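Local coordinates for protein PfhB2 (Pasteurella multocida, PDB 6U8T) that probably acts as a YopT-like cysteine protease of the papain-like peptidase clan CA, a virulence factor whose relatives cleave prenylated Rho GTPases inside host cells, at residues E73-D76 against S77-L81; K96-D99 against N100-E104. The protein carries 1 engineered substitution. All coordinates share one frame; numbering follows the deposited sequence.

Both contacts are short runs of one helix, residues three or four apart meeting along it, in series along the chain: contact 1 on helix 72-87 and contact 2 on helix 91-104, with centres about 15 Å apart. They meet where Leu-81 of contact 1 packs against Leu-97 and Trp-101 of contact 2, and both helices also rest on the long helix 20-51. Contact 1 is a surface stretch, held by backbone bonds and aliphatic packing, with Ile-78 and Leu-81 as its buried side chains. Contact 2 is more enclosed: its Thr-98, Asp-99 and Leu-102 are buried, and it adds a salt bridge, Lys-96 to Asp-99, for which residues 73-81 have no counterpart.

Contact 1 of 2, residues E73-D76 against S77-L81; sequences EAID and SIKKL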
ATOM      1  N   GLU C  73       0.345 -21.346  22.985  1.00 28.09           N
ATOM      2  CA  GLU C  73       0.050 -22.465  22.057  1.00 30.90           C
ATOM      3  C   GLU C  73      -0.559 -21.938  20.742  1.00 27.80           C
ATOM      4  O   GLU C  73      -0.206 -22.464  19.681  1.00 29.20           O
ATOM      5  CB  GLU C  73      -0.862 -23.474  22.760  1.00 36.97           C
ATOM      6  CG  GLU C  73      -1.627 -24.401  21.823  1.00 46.85           C
ATOM      7  CD  GLU C  73      -2.489 -25.473  22.477  1.00 60.38           C
ATOM      8  OE1 GLU C  73      -3.220 -25.156  23.464  1.00 76.17           O
ATOM      9  OE2 GLU C  73      -2.444 -26.637  21.993  1.00 67.69           O
ATOM     10  N   ALA C  74      -1.433 -20.943  20.810  1.00 23.92           N
ATOM     11  CA  ALA C  74      -2.088 -20.344  19.631  1.00 22.50           C
ATOM     12  C   ALA C  74      -1.022 -19.581  18.832  1.00 22.35           C
ATOM     13  O   ALA C  74      -1.005 -19.697  17.593  1.00 21.28           O
ATOM     14  CB  ALA C  74      -3.247 -19.462  20.050  1.00 20.76           C
ATOM     15  N   ILE C  75      -0.138 -18.863  19.539  1.00 23.74           N
ATOM     16  CA  ILE C  75       0.949 -18.030  18.938  1.00 24.92           C
ATOM     17  C   ILE C  75       1.898 -18.960  18.159  1.00 24.94           C
ATOM     18  O   ILE C  75       2.259 -18.626  17.008  1.00 24.24           O
ATOM     19  CB  ILE C  75       1.693 -17.202  20.009  1.00 25.73           C
ATOM     20  CG1 ILE C  75       0.852 -16.001  20.455  1.00 27.16           C
ATOM     21  CG2 ILE C  75       3.056 -16.754  19.525  1.00 24.33           C
ATOM     22  CD1 ILE C  75       1.163 -15.508  21.885  1.00 27.83           C
ATOM     23  N   ASP C  76       2.271 -20.082  18.759  1.00 25.62           N
ATOM     24  CA  ASP C  76       3.223 -21.054  18.169  1.00 27.76           C
ATOM     25  C   ASP C  76       2.599 -21.605  16.886  1.00 24.33           C
ATOM     26  O   ASP C  76       3.289 -21.649  15.869  1.00 27.71           O
ATOM     27  CB  ASP C  76       3.582 -22.178  19.157  1.00 28.98           C
ATOM     28  CG  ASP C  76       4.321 -21.707  20.402  1.00 32.20           C
ATOM     29  OD1 ASP C  76       4.976 -20.624  20.346  1.00 30.91           O
ATOM     30  OD2 ASP C  76       4.196 -22.423  21.447  1.00 38.16           O
ATOM     31  N   SER C  77       1.346 -22.016  16.948  1.00 22.36           N
ATOM     32  CA  SER C  77       0.596 -22.606  15.801  1.00 20.80           C
ATOM     33  C   SER C  77       0.392 -21.555  14.695  1.00 18.69           C
ATOM     34  O   SER C  77       0.496 -21.897  13.526  1.00 18.33           O
ATOM     35  CB  SER C  77      -0.689 -23.178  16.276  1.00 20.22           C
ATOM     36  OG  SER C  77      -1.344 -23.834  15.211  1.00 20.65           O
ATOM     37  N   ILE C  78       0.118 -20.306  15.068  1.00 17.59           N
ATOM     38  CA  ILE C  78      -0.053 -19.185  14.118  1.00 16.94           C
ATOM     39  C   ILE C  78       1.286 -18.933  13.391  1.00 17.48           C
ATOM     40  O   ILE C  78       1.270 -18.748  12.162  1.00 16.41           O
ATOM     41  CB  ILE C  78      -0.586 -17.940  14.855  1.00 16.36           C
ATOM     42  CG1 ILE C  78      -2.083 -18.119  15.160  1.00 16.30           C
ATOM     43  CG2 ILE C  78      -0.304 -16.669  14.032  1.00 15.45           C
ATOM     44  CD1 ILE C  78      -2.682 -17.046  16.048  1.00 16.10           C
ATOM     45  N   LYS C  79       2.398 -18.943  14.125  1.00 19.12           N
ATOM     46  CA  LYS C  79       3.760 -18.725  13.578  1.00 20.92           C
ATOM     47  C   LYS C  79       4.105 -19.852  12.588  1.00 21.57           C
ATOM     48  O   LYS C  79       4.663 -19.517  11.530  1.00 19.97           O
ATOM     49  CB  LYS C  79       4.770 -18.611  14.718  1.00 23.62           C
ATOM     50  CG  LYS C  79       4.894 -17.192  15.260  1.00 24.52           C
ATOM     51  CD  LYS C  79       5.743 -17.052  16.490  1.00 27.97           C
ATOM     52  CE  LYS C  79       6.638 -15.832  16.432  1.00 33.77           C
ATOM     53  NZ  LYS C  79       5.833 -14.607  16.637  1.00 38.18           N
ATOM     54  N   LYS C  80       3.764 -21.100  12.907  1.00 22.21           N
ATOM     55  CA  LYS C  80       3.971 -22.276  12.017  1.00 25.32           C
ATOM     56  C   LYS C  80       3.267 -22.038  10.670  1.00 23.11           C
ATOM     57  O   LYS C  80       3.932 -22.157   9.622  1.00 22.40           O
ATOM     58  CB  LYS C  80       3.402 -23.563  12.619  1.00 30.49           C
ATOM     59  CG  LYS C  80       4.345 -24.708  12.945  1.00 38.82           C
ATOM     60  CD  LYS C  80       3.610 -25.785  13.819  1.00 49.23           C
ATOM     61  CE  LYS C  80       3.840 -25.688  15.336  1.00 59.90           C
ATOM     62  NZ  LYS C  80       2.614 -25.497  16.177  1.00 54.70           N
ATOM     63  N   LEU C  81       1.952 -21.772  10.693  1.00 20.52           N
ATOM     64  CA  LEU C  81       1.146 -21.563   9.464  1.00 19.31           C
ATOM     65  C   LEU C  81       1.687 -20.341   8.704  1.00 19.17           C
ATOM     66  O   LEU C  81       1.744 -20.362   7.477  1.00 19.48           O
ATOM     67  CB  LEU C  81      -0.319 -21.360   9.848  1.00 18.06           C
ATOM     68  CG  LEU C  81      -1.279 -21.176   8.679  1.00 17.86           C
ATOM     69  CD1 LEU C  81      -1.061 -22.288   7.645  1.00 18.89           C
ATOM     70  CD2 LEU C  81      -2.736 -21.158   9.149  1.00 16.75           C
TER
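Lys-79 lies alongside Ile-75 one turn further down the helix, the two side chains pointing the same way. Its CB starts 3.4 Å from Ile-75 O, the oxygen that also accepts the backbone bond from Lys-79 N. The first torsion (chi1 -86°) sets CG beside the backbone N, and that keeps CG close to the same oxygen, at 3.5 Å from Ile-75 O. CD then reaches the hydrocarbon branch of its neighbour, 4.1 Å from Ile-75 CG2. Bends about the CG-CD and CD-CE bonds carry CE and NZ away from residues 73-76.

Ile-78 makes the tighter approach on the inner side. Its CG1 comes within 3.1 Å of Ala-74 O, and CD1 continues past that oxygen at 3.5 Å, so the carbonyl accepting the bond from Ile-78 N is also overlaid by aliphatic carbons. The backbone itself is regular: Ser-77, Ile-78, Lys-79 and Lys-80 each donate to the carbonyl four residues earlier, the shortest bond being Ile-78 N to Ala-74 O at 2.8 Å.

The charged ends on the outer side do not pair. Lys-80 bends back over the turn, yet its NZ stays 6.3 Å from Asp-76 OD2, a separation at which opposite charges may attract weakly without touching. Asp-76 instead uses OD1 to accept a hydrogen bond from Gln-72 NE2.

Ser-77 OG is hydrogen-bonded to His-44 NE2 and Ile-78 O to Ser-40 OG, tying this face to helix 20-51. Ile-78 packs on Thr-41 and His-44 of that helix and on Leu-70 of the preceding loop, while Leu-81 fits between helix 20-51 and helix 91-104, leaving the lysines on the outer face.

Contact 2 of 2, residues K96-D99 against N100-E104; sequences KLTD and NWLQE
Lys-96 to Asn-100, Leu-97 to Trp-101, Thr-98 to Leu-102 and Asp-99 to Gln-103 are joined by successive main-chain bonds, each N-H donating to the carbonyl four residues back. The shortest is Leu-102 N to Thr-98 O, at 2.9 Å, and the CA atoms of Thr-98 and Trp-101 lie 5.1 Å apart, as expected for residues three apart in an alpha helix.

The carboxylate of Asp-99 gathers the polar side chains. Its CG is anti to the backbone N (chi1 -173°), and the group is directed along the helix surface with Lys-96 and Gln-103 both within range. Lys-96, folded at three successive torsions, curls round to bring NZ to 3.2 Å from Asp-99 OD2, a salt bridge that uses the anti lone pair of that oxygen. Gln-103 arrives from the following turn: its NE2 stands 2.7 Å from Asp-99 OD2, with the amide plane turned 67° from the carboxylate plane. OD2 also forms a salt bridge with Arg-120 NH2, and two cationic groups at one oxygen of this buried residue would probably favour the ionised carboxylate.

The other side chains pack more simply. Leu-102 CG sits 3.5 Å from Thr-98 O, and Thr-98 CG2 meets Leu-102 CD1 at 4.2 Å; Thr-98 OG1 is hydrogen-bonded to Glu-39 OE2. Trp-101 touches through CB, 3.4 Å from Thr-98 O, while its ring leads away to meet His-44, planes about 35° apart.

Tyr-219 of the second subunit packs on Asp-99 and Leu-102, so the side carrying these two lies at the contact with that subunit. The whole is an i, i+3 Lys-Asp salt bridge along a helix packed on helices 20-51 and 72-87, with exposed Lys-96 and Asn-100 outside.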
ATOM      1  N   LYS C  96      -4.350 -21.125  -1.256  1.00 29.40           N
ATOM      2  CA  LYS C  96      -4.593 -22.594  -1.335  1.00 31.78           C
ATOM      3  C   LYS C  96      -4.035 -23.281  -0.075  1.00 30.10           C
ATOM      4  O   LYS C  96      -4.652 -24.260   0.429  1.00 30.29           O
ATOM      5  CB  LYS C  96      -3.967 -23.192  -2.597  1.00 33.48           C
ATOM      6  CG  LYS C  96      -4.131 -24.694  -2.781  1.00 37.20           C
ATOM      7  CD  LYS C  96      -5.439 -25.110  -3.393  1.00 45.23           C
ATOM      8  CE  LYS C  96      -6.692 -24.931  -2.554  1.00 49.59           C
ATOM      9  NZ  LYS C  96      -6.799 -25.950  -1.479  1.00 56.74           N
ATOM     10  N   LEU C  97      -2.895 -22.809   0.426  1.00 26.87           N
ATOM     11  CA  LEU C  97      -2.229 -23.425   1.595  1.00 26.06           C
ATOM     12  C   LEU C  97      -3.114 -23.200   2.833  1.00 23.17           C
ATOM     13  O   LEU C  97      -3.308 -24.170   3.595  1.00 23.50           O
ATOM     14  CB  LEU C  97      -0.833 -22.824   1.717  1.00 26.02           C
ATOM     15  CG  LEU C  97      -0.090 -23.040   3.021  1.00 27.71           C
ATOM     16  CD1 LEU C  97       1.363 -23.171   2.676  1.00 32.77           C
ATOM     17  CD2 LEU C  97      -0.320 -21.883   3.967  1.00 26.29           C
ATOM     18  N   THR C  98      -3.617 -21.980   3.026  1.00 20.60           N
ATOM     19  CA  THR C  98      -4.481 -21.619   4.170  1.00 20.54           C
ATOM     20  C   THR C  98      -5.762 -22.467   4.109  1.00 21.23           C
ATOM     21  O   THR C  98      -6.188 -22.964   5.137  1.00 19.14           O
ATOM     22  CB  THR C  98      -4.787 -20.117   4.181  1.00 19.58           C
ATOM     23  OG1 THR C  98      -3.575 -19.367   4.192  1.00 20.53           O
ATOM     24  CG2 THR C  98      -5.588 -19.724   5.394  1.00 19.21           C
ATOM     25  N   ASP C  99      -6.325 -22.627   2.914  1.00 22.78           N
ATOM     26  CA  ASP C  99      -7.546 -23.420   2.663  1.00 24.49           C
ATOM     27  C   ASP C  99      -7.316 -24.875   3.060  1.00 24.66           C
ATOM     28  O   ASP C  99      -8.235 -25.451   3.653  1.00 24.51           O
ATOM     29  CB  ASP C  99      -7.986 -23.314   1.204  1.00 27.02           C
ATOM     30  CG  ASP C  99      -9.321 -23.979   0.967  1.00 31.43           C
ATOM     31  OD1 ASP C  99     -10.309 -23.439   1.468  1.00 37.61           O
ATOM     32  OD2 ASP C  99      -9.348 -25.038   0.308  1.00 36.55           O
ATOM     33  N   ASN C 100      -6.161 -25.450   2.717  1.00 25.18           N
ATOM     34  CA  ASN C 100      -5.826 -26.855   3.068  1.00 26.56           C
ATOM     35  C   ASN C 100      -5.750 -26.986   4.596  1.00 23.62           C
ATOM     36  O   ASN C 100      -6.291 -27.976   5.147  1.00 23.22           O
ATOM     37  CB  ASN C 100      -4.520 -27.339   2.445  1.00 30.91           C
ATOM     38  CG  ASN C 100      -4.611 -27.535   0.948  1.00 35.36           C
ATOM     39  OD1 ASN C 100      -3.677 -27.177   0.246  1.00 51.06           O
ATOM     40  ND2 ASN C 100      -5.691 -28.102   0.437  1.00 35.01           N
ATOM     41  N   TRP C 101      -5.114 -26.025   5.254  1.00 21.22           N
ATOM     42  CA  TRP C 101      -4.997 -25.988   6.737  1.00 20.62           C
ATOM     43  C   TRP C 101      -6.397 -25.950   7.363  1.00 19.84           C
ATOM     44  O   TRP C 101      -6.652 -26.738   8.295  1.00 20.75           O
ATOM     45  CB  TRP C 101      -4.143 -24.804   7.204  1.00 19.57           C
ATOM     46  CG  TRP C 101      -3.879 -24.811   8.672  1.00 19.22           C
ATOM     47  CD1 TRP C 101      -2.854 -25.455   9.305  1.00 19.96           C
ATOM     48  CD2 TRP C 101      -4.675 -24.198   9.704  1.00 18.23           C
ATOM     49  NE1 TRP C 101      -2.957 -25.290  10.660  1.00 20.01           N
ATOM     50  CE2 TRP C 101      -4.057 -24.507  10.934  1.00 18.88           C
ATOM     51  CE3 TRP C 101      -5.839 -23.433   9.712  1.00 17.68           C
ATOM     52  CZ2 TRP C 101      -4.523 -24.024  12.149  1.00 18.41           C
ATOM     53  CZ3 TRP C 101      -6.324 -22.977  10.918  1.00 18.26           C
ATOM     54  CH2 TRP C 101      -5.678 -23.285  12.125  1.00 18.62           C
ATOM     55  N   LEU C 102      -7.279 -25.103   6.844  1.00 18.89           N
ATOM     56  CA  LEU C 102      -8.654 -24.930   7.376  1.00 19.06           C
ATOM     57  C   LEU C 102      -9.424 -26.246   7.251  1.00 21.30           C
ATOM     58  O   LEU C 102     -10.116 -26.613   8.213  1.00 22.30           O
ATOM     59  CB  LEU C 102      -9.348 -23.770   6.671  1.00 17.84           C
ATOM     60  CG  LEU C 102      -8.940 -22.387   7.185  1.00 16.68           C
ATOM     61  CD1 LEU C 102      -9.417 -21.300   6.242  1.00 16.59           C
ATOM     62  CD2 LEU C 102      -9.465 -22.137   8.593  1.00 16.45           C
ATOM     63  N   GLN C 103      -9.250 -26.988   6.155  1.00 23.81           N
ATOM     64  CA  GLN C 103      -9.969 -28.271   5.942  1.00 25.21           C
ATOM     65  C   GLN C 103      -9.392 -29.339   6.867  1.00 25.86           C
ATOM     66  O   GLN C 103     -10.192 -30.063   7.498  1.00 26.66           O
ATOM     67  CB  GLN C 103      -9.965 -28.635   4.463  1.00 27.77           C
ATOM     68  CG  GLN C 103     -10.951 -27.779   3.667  1.00 28.21           C
ATOM     69  CD  GLN C 103     -10.972 -28.104   2.193  1.00 30.40           C
ATOM     70  OE1 GLN C 103     -11.424 -29.166   1.771  1.00 38.51           O
ATOM     71  NE2 GLN C 103     -10.490 -27.189   1.378  1.00 28.49           N
ATOM     72  N   GLU C 104      -8.067 -29.371   7.025  1.00 26.97           N
ATOM     73  CA  GLU C 104      -7.366 -30.211   8.032  1.00 28.55           C
ATOM     74  C   GLU C 104      -7.939 -29.991   9.441  1.00 27.27           C
ATOM     75  O   GLU C 104      -7.978 -30.930  10.204  1.00 29.21           O
ATOM     76  CB  GLU C 104      -5.873 -29.941   7.964  1.00 30.90           C
ATOM     77  CG  GLU C 104      -5.230 -30.669   6.821  1.00 34.98           C
ATOM     78  CD  GLU C 104      -3.731 -30.514   6.710  1.00 37.83           C
ATOM     79  OE1 GLU C 104      -3.185 -29.585   7.347  1.00 40.60           O
ATOM     80  OE2 GLU C 104      -3.133 -31.336   5.980  1.00 44.98           O
TER